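Local coordinates for protein acetate kinase (Entamoeba histolytica, PDB 4H0O) that is a pyrophosphate-dependent acetate kinase of the ASKHA superfamily that probably interconverts acetate and acetyl phosphate by magnesium-dependent phosphoryl transfer, at residues D112-V115 and L116-L119; E118-E121 and C122-L125; I170-P173 and Y174-Q177; D349-K352 and F353-I356. All coordinates share one frame; numbering follows the deposited sequence.

Contact 1: residues D112-V115 and L116-L119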
loop_
_atom_site.group_PDB
_atom_site.type_symbol
_atom_site.label_atom_id
_atom_site.label_comp_id
_atom_site.label_asym_id
_atom_site.label_seq_id
_atom_site.Cartn_x
_atom_site.Cartn_y
_atom_site.Cartn_z
ATOM N N ASP B 112 27.099 14.286 22.120
ATOM C CA ASP B 112 28.287 13.930 22.895
ATOM C C ASP B 112 29.163 12.962 22.098
ATOM O O ASP B 112 29.001 12.830 20.884
ATOM C CB ASP B 112 27.909 13.332 24.257
ATOM C CG ASP B 112 26.909 12.188 24.146
ATOM O OD1 ASP B 112 26.881 11.499 23.105
ATOM O OD2 ASP B 112 26.149 11.972 25.115
ATOM N N GLU B 113 30.078 12.279 22.783
ATOM C CA GLU B 113 30.974 11.329 22.125
ATOM C C GLU B 113 30.233 10.073 21.660
ATOM O O GLU B 113 30.515 9.537 20.585
ATOM C CB GLU B 113 32.128 10.944 23.055
ATOM C CG GLU B 113 33.238 10.150 22.378
ATOM C CD GLU B 113 33.985 10.959 21.329
ATOM O OE1 GLU B 113 34.026 12.204 21.446
ATOM O OE2 GLU B 113 34.529 10.349 20.383
ATOM N N VAL B 114 29.289 9.608 22.474
ATOM C CA VAL B 114 28.477 8.442 22.129
ATOM C C VAL B 114 27.598 8.724 20.908
ATOM O O VAL B 114 27.576 7.940 19.955
ATOM C CB VAL B 114 27.589 7.998 23.312
ATOM C CG1 VAL B 114 26.711 6.822 22.912
ATOM C CG2 VAL B 114 28.446 7.631 24.512
ATOM N N VAL B 115 26.881 9.846 20.949
ATOM C CA VAL B 115 26.029 10.280 19.844
ATOM C C VAL B 115 26.799 10.370 18.520
ATOM O O VAL B 115 26.352 9.848 17.496
ATOM C CB VAL B 115 25.344 11.633 20.160
ATOM C CG1 VAL B 115 24.757 12.248 18.908
ATOM C CG2 VAL B 115 24.257 11.451 21.212
ATOM N N LEU B 116 27.960 11.020 18.551
ATOM C CA LEU B 116 28.816 11.132 17.371
ATOM C C LEU B 116 29.216 9.760 16.825
ATOM O O LEU B 116 29.223 9.540 15.611
ATOM C CB LEU B 116 30.066 11.960 17.686
ATOM C CG LEU B 116 29.895 13.479 17.713
ATOM C CD1 LEU B 116 31.118 14.157 18.315
ATOM C CD2 LEU B 116 29.630 14.009 16.309
ATOM N N LYS B 117 29.541 8.842 17.729
ATOM C CA LYS B 117 29.899 7.477 17.356
ATOM C C LYS B 117 28.720 6.755 16.699
ATOM O O LYS B 117 28.892 6.035 15.713
ATOM C CB LYS B 117 30.373 6.710 18.595
ATOM C CG LYS B 117 30.525 5.210 18.404
ATOM C CD LYS B 117 30.367 4.483 19.734
ATOM C CE LYS B 117 29.085 4.920 20.439
ATOM N NZ LYS B 117 28.880 4.251 21.757
ATOM N N GLU B 118 27.523 6.960 17.242
ATOM C CA GLU B 118 26.322 6.317 16.718
ATOM C C GLU B 118 25.859 6.939 15.400
ATOM O O GLU B 118 25.348 6.240 14.527
ATOM C CB GLU B 118 25.193 6.342 17.755
ATOM C CG GLU B 118 25.434 5.459 18.977
ATOM C CD GLU B 118 25.390 3.973 18.658
ATOM O OE1 GLU B 118 24.880 3.601 17.579
ATOM O OE2 GLU B 118 25.864 3.173 19.491
ATOM N N LEU B 119 26.039 8.250 15.263
ATOM C CA LEU B 119 25.727 8.943 14.015
ATOM C C LEU B 119 26.616 8.439 12.877
ATOM O O LEU B 119 26.168 8.296 11.734
ATOM C CB LEU B 119 25.893 10.458 14.177
ATOM C CG LEU B 119 24.849 11.204 15.014
ATOM C CD1 LEU B 119 25.267 12.652 15.250
ATOM C CD2 LEU B 119 23.487 11.150 14.339
#
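Val115 carries its CG1 on the far side of CB from the backbone N (chi1 166°), while Leu119 swings CG to the side of its own N (chi1 -72°); the two side chains thereby run side by side, with Val115 CG1 3.7 Å from Leu119 CD1. One turn of helix separates them, and Leu119 N donates to Val115 O at 2.8 Å. The same i to i+4 pattern starts at the loop residue Asp112, whose carbonyl O receives Leu116 N at 3.1 Å. Asp112 is the N-cap: its OD1 accepts Val115 N at 2.7 Å in an almost straight bond (174°), which satisfies an N-H of the first turn. On another flank Lys117, bent at its third torsion, folds back beside Val114, with Lys117 CE 3.4 Å from Val114 O and NZ 3.6 Å from Val114 CG1. That ammonium group also forms a long salt bridge with its neighbour, NZ lying 3.9 Å from Glu118 OE2. Helix 113-120 follows the short strand 109-110; Leu116 packs on Ile137 and Leu119 on Phe134, both of helix 129-143, while Val114 meets Tyr104 and Leu119 meets Phe105 in a preceding loop.

Contact 2: residues E118-E121 and C122-L125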
loop_
_atom_site.group_PDB
_atom_site.type_symbol
_atom_site.label_atom_id
_atom_site.label_comp_id
_atom_site.label_asym_id
_atom_site.label_seq_id
_atom_site.Cartn_x
_atom_site.Cartn_y
_atom_site.Cartn_z
ATOM N N GLU B 118 27.523 6.960 17.242
ATOM C CA GLU B 118 26.322 6.317 16.718
ATOM C C GLU B 118 25.859 6.939 15.400
ATOM O O GLU B 118 25.348 6.240 14.527
ATOM C CB GLU B 118 25.193 6.342 17.755
ATOM C CG GLU B 118 25.434 5.459 18.977
ATOM C CD GLU B 118 25.390 3.973 18.658
ATOM O OE1 GLU B 118 24.880 3.601 17.579
ATOM O OE2 GLU B 118 25.864 3.173 19.491
ATOM N N LEU B 119 26.039 8.250 15.263
ATOM C CA LEU B 119 25.727 8.943 14.015
ATOM C C LEU B 119 26.616 8.439 12.877
ATOM O O LEU B 119 26.168 8.296 11.734
ATOM C CB LEU B 119 25.893 10.458 14.177
ATOM C CG LEU B 119 24.849 11.204 15.014
ATOM C CD1 LEU B 119 25.267 12.652 15.250
ATOM C CD2 LEU B 119 23.487 11.150 14.339
ATOM N N LYS B 120 27.875 8.166 13.205
ATOM C CA LYS B 120 28.856 7.671 12.243
ATOM C C LYS B 120 28.436 6.340 11.624
ATOM O O LYS B 120 28.673 6.094 10.441
ATOM C CB LYS B 120 30.219 7.527 12.926
ATOM C CG LYS B 120 31.338 7.021 12.032
ATOM C CD LYS B 120 31.722 8.045 10.977
ATOM C CE LYS B 120 33.018 7.652 10.274
ATOM N NZ LYS B 120 32.956 6.289 9.669
ATOM N N GLU B 121 27.803 5.486 12.424
ATOM C CA GLU B 121 27.386 4.167 11.957
ATOM C C GLU B 121 26.143 4.237 11.068
ATOM O O GLU B 121 25.792 3.262 10.398
ATOM C CB GLU B 121 27.141 3.232 13.146
ATOM C CG GLU B 121 28.312 3.140 14.121
ATOM C CD GLU B 121 29.591 2.636 13.471
ATOM O OE1 GLU B 121 29.547 1.594 12.781
ATOM O OE2 GLU B 121 30.645 3.285 13.652
ATOM N N CYS B 122 25.491 5.396 11.058
ATOM C CA CYS B 122 24.275 5.597 10.275
ATOM C C CYS B 122 24.553 6.167 8.886
ATOM O O CYS B 122 23.626 6.391 8.111
ATOM C CB CYS B 122 23.313 6.531 11.015
ATOM S SG CYS B 122 22.668 5.879 12.562
ATOM N N LEU B 123 25.824 6.411 8.577
ATOM C CA LEU B 123 26.200 6.967 7.275
ATOM C C LEU B 123 25.694 6.166 6.059
ATOM O O LEU B 123 25.107 6.753 5.146
ATOM C CB LEU B 123 27.712 7.230 7.190
ATOM C CG LEU B 123 28.265 8.305 8.132
ATOM C CD1 LEU B 123 29.736 8.600 7.849
ATOM C CD2 LEU B 123 27.446 9.577 8.035
ATOM N N PRO B 124 25.899 4.829 6.042
ATOM C CA PRO B 124 25.413 4.083 4.871
ATOM C C PRO B 124 23.887 4.093 4.709
ATOM O O PRO B 124 23.405 3.743 3.632
ATOM C CB PRO B 124 25.903 2.653 5.133
ATOM C CG PRO B 124 27.028 2.797 6.106
ATOM C CD PRO B 124 26.641 3.956 6.972
ATOM N N LEU B 125 23.155 4.495 5.743
ATOM C CA LEU B 125 21.699 4.560 5.661
ATOM C C LEU B 125 21.249 5.572 4.610
ATOM O O LEU B 125 20.246 5.370 3.925
ATOM C CB LEU B 125 21.102 4.916 7.025
ATOM C CG LEU B 125 21.301 3.889 8.142
ATOM C CD1 LEU B 125 20.791 4.432 9.468
ATOM C CD2 LEU B 125 20.613 2.577 7.794
#
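Cys122 N donates to Leu119 O at 3.1 Å and Leu123 N makes a weaker, longer bond of 3.4 Å to Lys120 O; both bonds are of the i to i+3 kind, and a type I turn runs from Lys120 to Leu123. The Cys122 side chain turns back along the helix: SG stands beside its own backbone N (chi1 -65°), 3.3 Å from Glu118 O. The CB of this buried residue also touches Leu119 O, so the cysteine lies against the carbonyls of Glu118 and Leu119. Leu123 lies against the next carbonyl in the series, with its CG 3.2 Å from Lys120 O. Its methyl CD1 meets the aliphatic part of Lys120, 3.7 Å from CD; the two side chains cross obliquely, and the lysine, bent at its second and fourth torsions, meets the methyl first with CD. Pro124 has no N-H to give to the backbone, and its CD instead approaches Glu121 O at 3.6 Å. This proline lies within the short 3-10 segment 123-125, where Leu125 N donates to Cys122 O at 3.1 Å. The same carbonyl takes a hydrogen bond from Asn130 ND2 at the start of helix 129-143, tying the turn to the helix that comes next. Leu119 and Cys122 pack on Phe98 of strand 93-98, whereas Leu123 rests on Asn130 and Pro131, and the connection runs from helix 113-120 past strand 93-98 of the eight-stranded sheet into helix 129-143.

Contact 3: residues I170-P173 and Y174-Q177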
loop_
_atom_site.group_PDB
_atom_site.type_symbol
_atom_site.label_atom_id
_atom_site.label_comp_id
_atom_site.label_asym_id
_atom_site.label_seq_id
_atom_site.Cartn_x
_atom_site.Cartn_y
_atom_site.Cartn_z
ATOM N N ILE B 170 7.300 -10.974 5.953
ATOM C CA ILE B 170 8.376 -11.768 5.358
ATOM C C ILE B 170 9.116 -12.556 6.451
ATOM O O ILE B 170 9.049 -12.196 7.627
ATOM C CB ILE B 170 9.377 -10.870 4.586
ATOM C CG1 ILE B 170 9.925 -9.766 5.492
ATOM C CG2 ILE B 170 8.720 -10.275 3.344
ATOM C CD1 ILE B 170 11.072 -8.981 4.875
ATOM N N PRO B 171 9.833 -13.630 6.076
ATOM C CA PRO B 171 10.456 -14.422 7.142
ATOM C C PRO B 171 11.804 -13.862 7.576
ATOM O O PRO B 171 12.380 -13.029 6.870
ATOM C CB PRO B 171 10.678 -15.777 6.470
ATOM C CG PRO B 171 10.931 -15.428 5.042
ATOM C CD PRO B 171 10.045 -14.235 4.747
ATOM N N GLN B 172 12.292 -14.319 8.725
ATOM C CA GLN B 172 13.645 -13.998 9.165
ATOM C C GLN B 172 14.641 -14.630 8.194
ATOM O O GLN B 172 14.347 -15.664 7.595
ATOM C CB GLN B 172 13.886 -14.510 10.592
ATOM C CG GLN B 172 12.965 -13.908 11.657
ATOM C CD GLN B 172 13.256 -12.443 11.938
ATOM O OE1 GLN B 172 14.181 -11.858 11.372
ATOM N NE2 GLN B 172 12.463 -11.841 12.821
ATOM N N PRO B 173 15.829 -14.023 8.038
ATOM C CA PRO B 173 16.328 -12.840 8.746
ATOM C C PRO B 173 15.959 -11.525 8.065
ATOM O O PRO B 173 16.272 -10.466 8.607
ATOM C CB PRO B 173 17.842 -13.033 8.688
ATOM C CG PRO B 173 18.062 -13.705 7.375
ATOM C CD PRO B 173 16.846 -14.576 7.124
ATOM N N TYR B 174 15.315 -11.592 6.903
ATOM C CA TYR B 174 14.975 -10.389 6.148
ATOM C C TYR B 174 14.001 -9.493 6.911
ATOM O O TYR B 174 14.080 -8.264 6.836
ATOM C CB TYR B 174 14.397 -10.773 4.782
ATOM C CG TYR B 174 15.221 -11.812 4.056
ATOM C CD1 TYR B 174 16.279 -11.440 3.235
ATOM C CD2 TYR B 174 14.944 -13.167 4.196
ATOM C CE1 TYR B 174 17.036 -12.391 2.573
ATOM C CE2 TYR B 174 15.695 -14.124 3.538
ATOM C CZ TYR B 174 16.739 -13.730 2.730
ATOM O OH TYR B 174 17.486 -14.684 2.078
ATOM N N GLN B 175 13.094 -10.123 7.652
ATOM C CA GLN B 175 12.069 -9.417 8.419
ATOM C C GLN B 175 12.660 -8.374 9.371
ATOM O O GLN B 175 12.133 -7.264 9.491
ATOM C CB GLN B 175 11.210 -10.420 9.198
ATOM C CG GLN B 175 10.110 -9.781 10.032
ATOM C CD GLN B 175 9.340 -10.782 10.875
ATOM O OE1 GLN B 175 8.945 -10.482 12.002
ATOM N NE2 GLN B 175 9.108 -11.969 10.328
ATOM N N SER B 176 13.756 -8.732 10.035
ATOM C CA SER B 176 14.421 -7.831 10.973
ATOM C C SER B 176 15.393 -6.872 10.290
ATOM O O SER B 176 15.750 -5.834 10.853
ATOM C CB SER B 176 15.136 -8.626 12.069
ATOM O OG SER B 176 14.214 -9.091 13.036
ATOM N N GLN B 177 15.824 -7.219 9.082
ATOM C CA GLN B 177 16.726 -6.357 8.326
ATOM C C GLN B 177 15.965 -5.218 7.660
ATOM O O GLN B 177 16.552 -4.200 7.297
ATOM C CB GLN B 177 17.472 -7.161 7.256
ATOM C CG GLN B 177 18.399 -8.243 7.794
ATOM C CD GLN B 177 18.938 -9.148 6.695
ATOM O OE1 GLN B 177 18.588 -9.003 5.522
ATOM N NE2 GLN B 177 19.796 -10.090 7.074
#
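The Tyr174 ring has Pro173 CG over one face and Pro171 O at its edge, in the ring plane. Proline and tyrosine lie side by side, Pro173 CD coming within 3.8 Å of Tyr174 CD2, and the peptide bond before Pro173 is cis. A second pair of flat groups is formed by the amides of Gln172 and Gln175, whose planes are 25° apart, with Gln172 NE2 3.8 Å from Gln175 CD. Gln172, bent at its second torsion (chi2 -70°), curls back over the first helical turn; its NE2 donates to Ser176 OG at 3.3 Å, the oxygen lying in the amide plane, and its OE1 receives a weak bond from Ser176 N. Gln175 is stretched out instead: its NE2 donates to Ile170 O at 2.7 Å, approaching nearly in line with the carbonyl bond, while its backbone N donates to Pro171 O at 3.1 Å. The bonds run both ways: Gln172 reaches from the loop to Ser176, and Gln175 reaches back from the helix to two successive loop carbonyls. Ile170 adds an apolar touch, its CD1 lying 3.6 Å from Tyr174 C and 3.8 Å from Tyr174 CB. The loop leads from helix 163-166 into the short helix 174-177 and lies at the dimer interface: Tyr174 packs on Met256 of helix 251-260, and Gln175 on Leu304 of helix 299-324, both of the second subunit.

Contact 4: residues D349-K352 and F353-I356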
loop_
_atom_site.group_PDB
_atom_site.type_symbol
_atom_site.label_atom_id
_atom_site.label_comp_id
_atom_site.label_asym_id
_atom_site.label_seq_id
_atom_site.Cartn_x
_atom_site.Cartn_y
_atom_site.Cartn_z
ATOM N N ASP B 349 -13.386 15.898 -1.042
ATOM C CA ASP B 349 -14.552 15.412 -1.777
ATOM C C ASP B 349 -14.649 13.884 -1.725
ATOM O O ASP B 349 -15.747 13.327 -1.683
ATOM C CB ASP B 349 -14.537 15.914 -3.227
ATOM C CG ASP B 349 -15.046 17.347 -3.361
ATOM O OD1 ASP B 349 -15.602 17.884 -2.377
ATOM O OD2 ASP B 349 -14.903 17.930 -4.458
ATOM N N LYS B 350 -13.496 13.217 -1.720
ATOM C CA LYS B 350 -13.441 11.764 -1.582
ATOM C C LYS B 350 -13.964 11.338 -0.218
ATOM O O LYS B 350 -14.506 10.243 -0.059
ATOM C CB LYS B 350 -12.001 11.260 -1.734
ATOM C CG LYS B 350 -11.397 11.424 -3.121
ATOM C CD LYS B 350 -12.139 10.585 -4.147
ATOM C CE LYS B 350 -11.583 10.812 -5.548
ATOM N NZ LYS B 350 -12.538 10.371 -6.609
ATOM N N MET B 351 -13.802 12.222 0.763
ATOM C CA MET B 351 -14.080 11.895 2.158
ATOM C C MET B 351 -15.270 12.665 2.727
ATOM O O MET B 351 -15.449 12.727 3.943
ATOM C CB MET B 351 -12.838 12.157 3.013
ATOM C CG MET B 351 -11.600 11.415 2.542
ATOM S SD MET B 351 -10.122 11.943 3.421
ATOM C CE MET B 351 -10.620 11.629 5.115
ATOM N N LYS B 352 -16.078 13.247 1.844
ATOM C CA LYS B 352 -17.278 13.969 2.260
ATOM C C LYS B 352 -18.234 13.039 3.008
ATOM O O LYS B 352 -18.925 13.464 3.936
ATOM C CB LYS B 352 -17.980 14.595 1.046
ATOM C CG LYS B 352 -19.046 15.629 1.389
ATOM C CD LYS B 352 -19.798 16.114 0.146
ATOM C CE LYS B 352 -18.845 16.560 -0.957
ATOM N NZ LYS B 352 -19.554 17.200 -2.105
ATOM N N PHE B 353 -18.249 11.765 2.617
ATOM C CA PHE B 353 -19.142 10.783 3.233
ATOM C C PHE B 353 -18.801 10.490 4.700
ATOM O O PHE B 353 -19.617 9.923 5.424
ATOM C CB PHE B 353 -19.177 9.483 2.415
ATOM C CG PHE B 353 -17.994 8.580 2.642
ATOM C CD1 PHE B 353 -16.804 8.790 1.965
ATOM C CD2 PHE B 353 -18.083 7.502 3.515
ATOM C CE1 PHE B 353 -15.718 7.956 2.165
ATOM C CE2 PHE B 353 -17.001 6.664 3.720
ATOM C CZ PHE B 353 -15.818 6.890 3.043
ATOM N N LEU B 354 -17.607 10.889 5.130
ATOM C CA LEU B 354 -17.156 10.646 6.500
ATOM C C LEU B 354 -17.430 11.836 7.425
ATOM O O LEU B 354 -17.110 11.792 8.615
ATOM C CB LEU B 354 -15.662 10.305 6.521
ATOM C CG LEU B 354 -15.216 9.008 5.840
ATOM C CD1 LEU B 354 -13.744 9.073 5.461
ATOM C CD2 LEU B 354 -15.474 7.801 6.732
ATOM N N GLY B 355 -18.016 12.899 6.878
ATOM C CA GLY B 355 -18.360 14.065 7.672
ATOM C C GLY B 355 -17.408 15.239 7.514
ATOM O O GLY B 355 -17.060 15.900 8.498
ATOM N N ILE B 356 -16.984 15.503 6.280
ATOM C CA ILE B 356 -16.151 16.669 5.990
ATOM C C ILE B 356 -16.917 17.710 5.177
ATOM O O ILE B 356 -17.238 17.492 4.005
ATOM C CB ILE B 356 -14.837 16.289 5.265
ATOM C CG1 ILE B 356 -13.890 15.576 6.230
ATOM C CG2 ILE B 356 -14.147 17.529 4.710
ATOM C CD1 ILE B 356 -12.544 15.205 5.628
HETATM O O HOH W 1 -17.648 10.999 -0.422
#
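Leu354 N donates to Met351 O at 3.1 Å, and one residue further on Gly355 N donates to Lys352 O at the same distance, two successive i to i+3 bonds of a short 3-10 turn. Water 1 bridges the bend: it accepts from Phe353 N at 3.2 Å and donates to Asp349 O at 3.3 Å, giving the Phe353 amide a partner where the helix has ended. Phe353 sets CG between its backbone N and carbonyl carbon (chi1 79°), which turns the ring back toward the helix end; Lys350 O lies in the ring plane at its edge, 3.4 Å from CD1. Over one ring face Leu354 CG stands 3.5 Å above the plane, displaced toward the rim. The turn connects helix 341-350 to helix 360-365 and ends at Gly355, whose positive phi (102°) would bring a CB up against the preceding carbonyl O. Gly355 also forms backbone hydrogen bonds with Val381. On the buried side, Met351 packs against two residues at once, its CB 4.0 Å from Leu354 CD1 and 4.0 Å from Ile356 CD1. The methionine bends at its third torsion, bringing CE near those same two methyls. Leu354 lies on Met321 of helix 299-324 and also on Met321 of the second subunit, while Met351 packs on Val322 of that subunit.

In the fold
Contacts 1 and 2 overlap at Glu118 and Leu119, contact 1 on helix 113-120 and contact 2 at its exit, with centres 10 Å apart. They are the pair nearer the predicted active site: the side chain of Leu119 is about 10 Å from those of Arg97, predicted to bind the substrate, and Asp154, the predicted proton donor or acceptor. Contact 3 approaches contact 2 to about 8 Å between nearest atoms without touching it. Contact 4 lies on the opposite side of the chain's centre from contacts 1 and 2, its centre 47 Å from that of contact 1. Contacts 3 and 4, with centres 38 Å apart, both lie away from the predicted catalytic and binding residues and both meet the second subunit.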